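ABC transporter, substrate binding protein (Agrobacterium tumefaciens, PDB 3C9H) probably binds a solute in the periplasm as the receptor of an ABC importer, and binds a magnesium ion. Local coordinates at residues Trp119-Thr133 with Gln290-Pro304. Numbering follows the deposited sequence.
Sequences WPAWANWRNTAYALT and QTIMARQLQIPAVSP
The CG1 methyl of Val302 reaches in among Trp119, Pro120, Trp122 and Ala123. It stands anti to the backbone N of its own residue (chi1 169°), which brings it 3.9 Å from CZ2 of Trp119 and close to CZ2 of Trp122 as well. The other methyl, CG2, lies against the carbonyl of Thr133, 3.4 Å from its O, and also near the Trp122 ring. The indole of Trp119 is kept from turning by its own segment: NE1 donates to Ala131 O at 3.0 Å, the acceptor lying in the ring plane, while Pro120 CD sits over one face. At the edge of this indole, near its plane, stands the amide group of Gln290, the two planes nearly perpendicular. Both segments belong to a bacterial extracellular solute-binding protein of the periplasmic binding protein clan; here the loop following helix 287-296 packs against the residues flanking a short antiparallel strand pair, 124-125 with 129-131, whose second strand also pairs with strand 258-268. Packing is closest at Thr133, where CG2 presses to 3.4 Å from Ile299 CG2, tighter than usual for two methyls. The SD of Met293 comes up beside the same threonine methyl at 3.9 Å. The hydroxyl of Thr133 is engaged elsewhere, hydrogen-bonded to Glu135 and to the backbone N of Arg263. The magnesium ion lies about 10 Å from the side chain of Ile299. Toward the surface the fit slackens: exposed Pro304 merely lays CD against CD of the partly exposed Pro120, 4.0 Å away, and approaches Trp119 CZ3 still more distantly.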
loop_
_atom_site.group_PDB
_atom_site.type_symbol
_atom_site.label_atom_id
_atom_site.label_comp_id
_atom_site.label_asym_id
_atom_site.label_seq_id
_atom_site.Cartn_x
_atom_site.Cartn_y
_atom_site.Cartn_z
ATOM N N TRP A 119 3.553 20.666 3.294
ATOM C CA TRP A 119 3.602 19.237 2.986
ATOM C C TRP A 119 4.622 19.043 1.878
ATOM O O TRP A 119 4.678 19.858 0.965
ATOM C CB TRP A 119 2.226 18.719 2.555
ATOM C CG TRP A 119 2.110 17.231 2.801
ATOM C CD1 TRP A 119 2.044 16.260 1.877
ATOM C CD2 TRP A 119 2.101 16.593 4.072
ATOM N NE1 TRP A 119 1.988 15.022 2.485
ATOM C CE2 TRP A 119 2.006 15.201 3.843
ATOM C CE3 TRP A 119 2.145 17.052 5.385
ATOM C CZ2 TRP A 119 1.982 14.283 4.874
ATOM C CZ3 TRP A 119 2.111 16.127 6.415
ATOM C CH2 TRP A 119 2.022 14.771 6.158
ATOM N N PRO A 120 5.475 18.006 1.976
ATOM C CA PRO A 120 6.472 17.840 0.921
ATOM C C PRO A 120 5.830 17.906 -0.452
ATOM O O PRO A 120 4.763 17.322 -0.666
ATOM C CB PRO A 120 7.068 16.474 1.237
ATOM C CG PRO A 120 6.968 16.397 2.724
ATOM C CD PRO A 120 5.628 16.973 3.012
ATOM N N ALA A 121 6.463 18.638 -1.364
ATOM C CA ALA A 121 5.876 18.963 -2.661
ATOM C C ALA A 121 5.578 17.719 -3.503
ATOM O O ALA A 121 4.539 17.635 -4.180
ATOM C CB ALA A 121 6.801 19.957 -3.422
ATOM N N TRP A 122 6.478 16.753 -3.462
ATOM C CA TRP A 122 6.265 15.485 -4.153
ATOM C C TRP A 122 4.995 14.755 -3.677
ATOM O O TRP A 122 4.436 13.949 -4.402
ATOM C CB TRP A 122 7.474 14.561 -3.962
ATOM C CG TRP A 122 7.685 14.017 -2.582
ATOM C CD1 TRP A 122 8.522 14.516 -1.631
ATOM C CD2 TRP A 122 7.098 12.831 -2.013
ATOM N NE1 TRP A 122 8.468 13.748 -0.500
ATOM C CE2 TRP A 122 7.599 12.705 -0.710
ATOM C CE3 TRP A 122 6.184 11.878 -2.480
ATOM C CZ2 TRP A 122 7.243 11.660 0.125
ATOM C CZ3 TRP A 122 5.787 10.872 -1.632
ATOM C CH2 TRP A 122 6.333 10.752 -0.354
ATOM N N ALA A 123 4.585 15.038 -2.451
ATOM C CA ALA A 123 3.529 14.315 -1.754
ATOM C C ALA A 123 2.187 15.058 -1.789
ATOM O O ALA A 123 1.246 14.689 -1.085
ATOM C CB ALA A 123 3.963 14.014 -0.304
ATOM N N ASN A 124 2.084 16.081 -2.637
ATOM C CA ASN A 124 0.869 16.877 -2.736
ATOM C C ASN A 124 0.504 17.157 -4.196
ATOM O O ASN A 124 1.240 17.864 -4.892
ATOM C CB ASN A 124 1.099 18.191 -1.995
ATOM C CG ASN A 124 -0.099 19.103 -2.023
ATOM O OD1 ASN A 124 -1.085 18.831 -2.695
ATOM N ND2 ASN A 124 -0.016 20.196 -1.283
ATOM N N TRP A 125 -0.613 16.598 -4.656
ATOM C CA TRP A 125 -1.220 16.975 -5.938
ATOM C C TRP A 125 -2.388 17.946 -5.689
ATOM O O TRP A 125 -3.434 17.548 -5.194
ATOM C CB TRP A 125 -1.725 15.753 -6.719
ATOM C CG TRP A 125 -2.166 16.091 -8.136
ATOM C CD1 TRP A 125 -1.351 16.343 -9.205
ATOM C CD2 TRP A 125 -3.521 16.236 -8.629
ATOM N NE1 TRP A 125 -2.104 16.631 -10.320
ATOM C CE2 TRP A 125 -3.432 16.578 -9.993
ATOM C CE3 TRP A 125 -4.791 16.149 -8.039
ATOM C CZ2 TRP A 125 -4.575 16.801 -10.795
ATOM C CZ3 TRP A 125 -5.930 16.367 -8.839
ATOM C CH2 TRP A 125 -5.813 16.685 -10.191
ATOM N N ARG A 126 -2.158 19.224 -5.986
ATOM C CA ARG A 126 -3.195 20.265 -5.975
ATOM C C ARG A 126 -4.007 20.403 -4.712
ATOM O O ARG A 126 -5.194 20.719 -4.781
ATOM C CB ARG A 126 -4.159 20.034 -7.128
ATOM C CG ARG A 126 -3.476 20.047 -8.457
ATOM C CD ARG A 126 -4.495 20.176 -9.535
ATOM N NE ARG A 126 -3.861 20.312 -10.833
ATOM C CZ ARG A 126 -4.461 20.066 -11.999
ATOM N NH1 ARG A 126 -5.726 19.635 -12.060
ATOM N NH2 ARG A 126 -3.770 20.223 -13.117
ATOM N N ASN A 127 -3.357 20.212 -3.563
ATOM C CA ASN A 127 -4.017 20.294 -2.246
ATOM C C ASN A 127 -5.234 19.355 -2.153
ATOM O O ASN A 127 -6.110 19.534 -1.305
ATOM C CB ASN A 127 -4.417 21.747 -1.945
ATOM C CG ASN A 127 -3.317 22.551 -1.248
ATOM O OD1 ASN A 127 -3.613 23.557 -0.597
ATOM N ND2 ASN A 127 -2.073 22.132 -1.379
ATOM N N THR A 128 -5.219 18.320 -2.986
ATOM C CA THR A 128 -6.364 17.437 -3.193
ATOM C C THR A 128 -6.067 15.983 -2.801
ATOM O O THR A 128 -6.793 15.409 -1.991
ATOM C CB THR A 128 -6.848 17.507 -4.670
ATOM O OG1 THR A 128 -7.244 18.849 -4.962
ATOM C CG2 THR A 128 -8.076 16.591 -4.895
ATOM N N ALA A 129 -5.026 15.405 -3.414
ATOM C CA ALA A 129 -4.473 14.090 -3.088
ATOM C C ALA A 129 -3.119 14.240 -2.388
ATOM O O ALA A 129 -2.184 14.906 -2.909
ATOM C CB ALA A 129 -4.288 13.279 -4.359
ATOM N N TYR A 130 -3.016 13.650 -1.206
ATOM C CA TYR A 130 -1.820 13.725 -0.389
ATOM C C TYR A 130 -1.241 12.350 -0.112
ATOM O O TYR A 130 -1.946 11.455 0.382
ATOM C CB TYR A 130 -2.155 14.369 0.954
ATOM C CG TYR A 130 -2.659 15.799 0.890
ATOM C CD1 TYR A 130 -1.775 16.847 0.997
ATOM C CD2 TYR A 130 -4.028 16.098 0.775
ATOM C CE1 TYR A 130 -2.209 18.183 0.965
ATOM C CE2 TYR A 130 -4.471 17.431 0.737
ATOM C CZ TYR A 130 -3.552 18.461 0.838
ATOM O OH TYR A 130 -3.942 19.761 0.829
ATOM N N ALA A 131 0.042 12.198 -0.376
ATOM C CA ALA A 131 0.789 11.001 -0.015
ATOM C C ALA A 131 1.111 11.100 1.455
ATOM O O ALA A 131 1.694 12.105 1.898
ATOM C CB ALA A 131 2.106 10.918 -0.809
ATOM N N LEU A 132 0.790 10.073 2.221
ATOM C CA LEU A 132 0.882 10.162 3.700
ATOM C C LEU A 132 1.856 9.221 4.407
ATOM O O LEU A 132 2.090 9.379 5.617
ATOM C CB LEU A 132 -0.520 9.990 4.312
ATOM C CG LEU A 132 -1.554 11.012 3.822
ATOM C CD1 LEU A 132 -2.995 10.577 4.231
ATOM C CD2 LEU A 132 -1.220 12.400 4.359
ATOM N N THR A 133 2.379 8.231 3.673
ATOM C CA THR A 133 3.257 7.208 4.209
ATOM C C THR A 133 4.381 6.973 3.200
ATOM O O THR A 133 4.326 7.464 2.075
ATOM C CB THR A 133 2.511 5.864 4.389
ATOM O OG1 THR A 133 2.195 5.304 3.094
ATOM C CG2 THR A 133 1.225 6.043 5.232
ATOM N N GLN A 290 0.996 11.261 12.390
ATOM C CA GLN A 290 2.199 10.737 11.740
ATOM C C GLN A 290 3.159 10.045 12.712
ATOM O O GLN A 290 3.865 9.114 12.322
ATOM C CB GLN A 290 2.912 11.862 10.974
ATOM C CG GLN A 290 2.126 12.377 9.758
ATOM C CD GLN A 290 2.397 11.627 8.457
ATOM O OE1 GLN A 290 1.452 11.197 7.771
ATOM N NE2 GLN A 290 3.668 11.455 8.112
ATOM N N THR A 291 3.179 10.487 13.975
ATOM C CA THR A 291 3.994 9.825 15.008
ATOM C C THR A 291 3.421 8.444 15.397
ATOM O O THR A 291 4.176 7.498 15.634
ATOM C CB THR A 291 4.202 10.724 16.255
ATOM O OG1 THR A 291 4.810 11.948 15.859
ATOM C CG2 THR A 291 5.115 10.052 17.292
ATOM N N ILE A 292 2.096 8.326 15.443
ATOM C CA ILE A 292 1.437 7.022 15.668
ATOM C C ILE A 292 1.803 6.036 14.571
ATOM O O ILE A 292 2.193 4.901 14.859
ATOM C CB ILE A 292 -0.105 7.133 15.790
ATOM C CG1 ILE A 292 -0.490 7.943 17.038
ATOM C CG2 ILE A 292 -0.743 5.727 15.823
ATOM C CD1 ILE A 292 -1.965 8.463 17.035
ATOM N N MET A 293 1.702 6.454 13.316
ATOM C CA MET A 293 2.160 5.617 12.178
ATOM C C MET A 293 3.620 5.133 12.336
ATOM O O MET A 293 3.923 3.933 12.317
ATOM C CB MET A 293 2.137 6.426 10.886
ATOM C CG MET A 293 0.831 6.561 10.154
ATOM S SD MET A 293 1.095 7.750 8.774
ATOM C CE MET A 293 -0.604 8.215 8.481
ATOM N N ALA A 294 4.521 6.093 12.484
ATOM C CA ALA A 294 5.942 5.815 12.582
ATOM C C ALA A 294 6.301 4.949 13.788
ATOM O O ALA A 294 7.118 4.038 13.678
ATOM C CB ALA A 294 6.723 7.114 12.640
ATOM N N ARG A 295 5.712 5.261 14.939
ATOM C CA ARG A 295 6.140 4.665 16.203
ATOM C C ARG A 295 5.326 3.459 16.606
ATOM O O ARG A 295 5.820 2.615 17.374
ATOM C CB ARG A 295 6.095 5.692 17.325
ATOM C CG ARG A 295 6.831 6.960 17.000
ATOM C CD ARG A 295 8.279 7.009 17.472
ATOM N NE ARG A 295 8.715 8.411 17.522
ATOM C CZ ARG A 295 9.032 9.163 16.461
ATOM N NH1 ARG A 295 9.025 8.661 15.222
ATOM N NH2 ARG A 295 9.390 10.434 16.646
ATOM N N GLN A 296 4.092 3.367 16.114
ATOM C CA GLN A 296 3.210 2.268 16.494
ATOM C C GLN A 296 2.967 1.273 15.384
ATOM O O GLN A 296 2.954 0.067 15.652
ATOM C CB GLN A 296 1.879 2.777 17.042
ATOM C CG GLN A 296 2.025 3.398 18.417
ATOM C CD GLN A 296 0.700 3.866 19.011
ATOM O OE1 GLN A 296 -0.302 3.151 18.987
ATOM N NE2 GLN A 296 0.704 5.071 19.569
ATOM N N LEU A 297 2.792 1.745 14.147
ATOM C CA LEU A 297 2.328 0.877 13.066
ATOM C C LEU A 297 3.435 0.440 12.112
ATOM O O LEU A 297 3.154 -0.219 11.109
ATOM C CB LEU A 297 1.204 1.575 12.262
ATOM C CG LEU A 297 0.120 2.367 13.009
ATOM C CD1 LEU A 297 -0.936 2.890 12.040
ATOM C CD2 LEU A 297 -0.503 1.519 14.105
ATOM N N GLN A 298 4.685 0.823 12.381
ATOM C CA GLN A 298 5.787 0.505 11.467
ATOM C C GLN A 298 5.515 1.013 10.048
ATOM O O GLN A 298 5.926 0.402 9.071
ATOM C CB GLN A 298 6.021 -1.017 11.425
ATOM C CG GLN A 298 6.469 -1.623 12.733
ATOM C CD GLN A 298 7.962 -1.572 12.868
ATOM O OE1 GLN A 298 8.595 -0.540 12.598
ATOM N NE2 GLN A 298 8.547 -2.681 13.274
ATOM N N ILE A 299 4.806 2.144 9.949
ATOM C CA ILE A 299 4.526 2.778 8.679
ATOM C C ILE A 299 5.316 4.103 8.661
ATOM O O ILE A 299 5.014 5.021 9.448
ATOM C CB ILE A 299 3.048 3.045 8.521
ATOM C CG1 ILE A 299 2.285 1.707 8.495
ATOM C CG2 ILE A 299 2.815 3.893 7.259
ATOM C CD1 ILE A 299 0.773 1.869 8.401
ATOM N N PRO A 300 6.383 4.167 7.856
ATOM C CA PRO A 300 7.195 5.380 7.885
ATOM C C PRO A 300 6.462 6.663 7.450
ATOM O O PRO A 300 5.668 6.652 6.495
ATOM C CB PRO A 300 8.379 5.028 6.975
ATOM C CG PRO A 300 8.438 3.499 7.015
ATOM C CD PRO A 300 6.995 3.122 7.009
ATOM N N ALA A 301 6.722 7.725 8.199
ATOM C CA ALA A 301 6.027 9.007 8.089
ATOM C C ALA A 301 6.613 9.882 6.969
ATOM O O ALA A 301 7.804 9.786 6.635
ATOM C CB ALA A 301 6.099 9.762 9.441
ATOM N N VAL A 302 5.755 10.722 6.411
ATOM C CA VAL A 302 6.113 11.739 5.416
ATOM C C VAL A 302 6.183 13.168 6.031
ATOM O O VAL A 302 6.813 14.051 5.452
ATOM C CB VAL A 302 5.105 11.685 4.232
ATOM C CG1 VAL A 302 5.246 12.877 3.295
ATOM C CG2 VAL A 302 5.279 10.390 3.458
ATOM N N SER A 303 5.572 13.397 7.196
ATOM C CA SER A 303 5.481 14.755 7.749
ATOM C C SER A 303 6.864 15.328 8.024
ATOM O O SER A 303 7.680 14.657 8.642
ATOM C CB SER A 303 4.705 14.800 9.063
ATOM O OG SER A 303 4.968 16.046 9.724
ATOM N N PRO A 304 7.109 16.591 7.612
ATOM C CA PRO A 304 8.401 17.187 7.922
ATOM C C PRO A 304 8.564 17.473 9.434
ATOM O O PRO A 304 9.657 17.815 9.883
ATOM C CB PRO A 304 8.405 18.477 7.084
ATOM C CG PRO A 304 6.975 18.841 6.894
ATOM C CD PRO A 304 6.211 17.528 6.895
#